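Local coordinates for porin (Pseudomonas aeruginosa, PDB 3T24), which forms an outer-membrane beta-barrel channel of the OprD family, probably for the passage of small carboxylate-bearing solutes, at residues 127-131 against 132-136. Sequence-based numbering, arbitrary orientation.
Sequences PNDSR and LLPQT. With SO4 (sulfate ion), chain F.
Asn128 is gripped twice by Gln135, once through a side-chain amide that stands in for backbone: Gln135 OE1 accepts from Asn128 N at 2.8 Å, while Gln135 N donates to Asn128 O, also at 2.8 Å. The pair closes the turn at 128-135, part of a loop between strands 111-115 and 136-138 that folds into this OprD-family barrel. Gln135 reaches back because CG lies anti to the backbone N (chi1 177°) and the chain stays extended beyond it; NE2 is held by Gln162. Inside the turn, a water accepts from Arg131 N and donates to both Asn128 OD1 and Leu133 O, bridging its two arms. Asn128 OD1 also takes Ser130 N at 3.2 Å, an Asx turn in which the donor sits above the carbonyl plane. Asn128 ND2 donates to Ser130 OG in its own amide plane and also to the Asp292 carboxylate, its strongest partner, while Arg163 reaches OD1. Asp129 lies alongside Pro134, Asp129 CG 3.8 Å from Pro134 CB. Arg131, Arg163 and Arg391 gather round a sulfate, probably from the crystallisation liquor, in a basic site consistent with carboxylate passage. The Arg131 guanidinium meets this anion edge-on, NE reaching sulfate O2 at 2.6 Å and NH2 reaching O3 at 2.7 Å.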
loop_
_atom_site.group_PDB
_atom_site.type_symbol
_atom_site.label_atom_id
_atom_site.label_comp_id
_atom_site.label_asym_id
_atom_site.label_seq_id
_atom_site.Cartn_x
_atom_site.Cartn_y
_atom_site.Cartn_z
ATOM N N PRO A 127 3.165 -0.862 3.444
ATOM C CA PRO A 127 2.810 -2.214 3.883
ATOM C C PRO A 127 1.505 -2.636 3.232
ATOM O O PRO A 127 0.597 -1.821 3.099
ATOM C CB PRO A 127 2.635 -2.044 5.390
ATOM C CG PRO A 127 3.470 -0.835 5.735
ATOM C CD PRO A 127 3.285 0.081 4.574
ATOM N N ASN A 128 1.420 -3.885 2.791
ATOM C CA ASN A 128 0.172 -4.359 2.220
ATOM C C ASN A 128 -0.962 -4.519 3.239
ATOM O O ASN A 128 -0.748 -5.021 4.349
ATOM C CB ASN A 128 0.352 -5.686 1.504
ATOM C CG ASN A 128 -0.935 -6.138 0.869
ATOM O OD1 ASN A 128 -1.691 -6.902 1.460
ATOM N ND2 ASN A 128 -1.222 -5.624 -0.316
ATOM N N ASP A 129 -2.165 -4.094 2.855
ATOM C CA ASP A 129 -3.359 -4.413 3.630
ATOM C C ASP A 129 -4.598 -4.559 2.747
ATOM O O ASP A 129 -5.657 -4.019 3.041
ATOM C CB ASP A 129 -3.607 -3.396 4.754
ATOM C CG ASP A 129 -4.744 -3.826 5.674
ATOM O OD1 ASP A 129 -5.128 -5.022 5.586
ATOM O OD2 ASP A 129 -5.236 -2.987 6.480
ATOM N N SER A 130 -4.465 -5.327 1.685
ATOM C CA SER A 130 -5.529 -5.483 0.721
ATOM C C SER A 130 -6.220 -6.832 0.885
ATOM O O SER A 130 -7.292 -7.038 0.326
ATOM C CB SER A 130 -4.969 -5.356 -0.703
ATOM O OG SER A 130 -4.081 -6.429 -0.980
ATOM N N ARG A 131 -5.602 -7.753 1.626
ATOM C CA ARG A 131 -6.197 -9.077 1.894
ATOM C C ARG A 131 -6.935 -9.100 3.238
ATOM O O ARG A 131 -7.561 -8.121 3.619
ATOM C CB ARG A 131 -5.129 -10.173 1.909
ATOM C CG ARG A 131 -4.352 -10.334 0.629
ATOM C CD ARG A 131 -5.239 -10.721 -0.523
ATOM N NE ARG A 131 -4.510 -10.627 -1.781
ATOM C CZ ARG A 131 -4.048 -11.673 -2.458
ATOM N NH1 ARG A 131 -4.257 -12.907 -2.001
ATOM N NH2 ARG A 131 -3.388 -11.480 -3.597
ATOM N N LEU A 132 -6.848 -10.212 3.966
ATOM C CA LEU A 132 -7.586 -10.338 5.232
ATOM C C LEU A 132 -6.904 -9.602 6.392
ATOM O O LEU A 132 -7.525 -8.836 7.103
ATOM C CB LEU A 132 -7.779 -11.810 5.606
ATOM C CG LEU A 132 -8.722 -12.079 6.789
ATOM C CD1 LEU A 132 -10.172 -11.658 6.478
ATOM C CD2 LEU A 132 -8.671 -13.563 7.218
ATOM N N LEU A 133 -5.620 -9.879 6.561
ATOM C CA LEU A 133 -4.825 -9.350 7.644
ATOM C C LEU A 133 -3.677 -8.510 7.065
ATOM O O LEU A 133 -3.110 -8.837 6.018
ATOM C CB LEU A 133 -4.262 -10.513 8.464
ATOM C CG LEU A 133 -5.277 -11.546 8.984
ATOM C CD1 LEU A 133 -4.585 -12.614 9.831
ATOM C CD2 LEU A 133 -6.414 -10.895 9.777
ATOM N N PRO A 134 -3.348 -7.414 7.738
ATOM C CA PRO A 134 -2.266 -6.527 7.288
ATOM C C PRO A 134 -0.888 -7.174 7.384
ATOM O O PRO A 134 -0.638 -8.023 8.235
ATOM C CB PRO A 134 -2.360 -5.321 8.253
ATOM C CG PRO A 134 -3.046 -5.853 9.467
ATOM C CD PRO A 134 -3.995 -6.944 8.981
ATOM N N GLN A 135 -0.016 -6.785 6.464
ATOM C CA GLN A 135 1.406 -7.046 6.577
ATOM C C GLN A 135 1.928 -6.135 7.693
ATOM O O GLN A 135 1.567 -4.962 7.752
ATOM C CB GLN A 135 2.079 -6.694 5.233
ATOM C CG GLN A 135 3.591 -6.829 5.187
ATOM C CD GLN A 135 4.184 -6.276 3.896
ATOM O OE1 GLN A 135 3.789 -5.206 3.434
ATOM N NE2 GLN A 135 5.124 -7.017 3.300
ATOM N N THR A 136 2.753 -6.668 8.591
ATOM C CA THR A 136 3.355 -5.844 9.629
ATOM C C THR A 136 4.855 -6.086 9.691
ATOM O O THR A 136 5.349 -7.055 9.139
ATOM C CB THR A 136 2.793 -6.171 11.028
ATOM O OG1 THR A 136 3.256 -7.469 11.426
ATOM C CG2 THR A 136 1.251 -6.128 11.049
HETATM S S SO4 F . -2.795 -8.156 -3.604
HETATM O O1 SO4 F . -2.533 -6.780 -4.020
HETATM O O2 SO4 F . -3.861 -8.201 -2.608
HETATM O O3 SO4 F . -3.230 -8.985 -4.721
HETATM O O4 SO4 F . -1.552 -8.688 -3.042
HETATM O O HOH W 1 -3.641 -7.710 3.539
HETATM O O HOH W 2 -0.219 -3.323 6.736
HETATM O O HOH W 3 -6.755 -6.052 7.404
#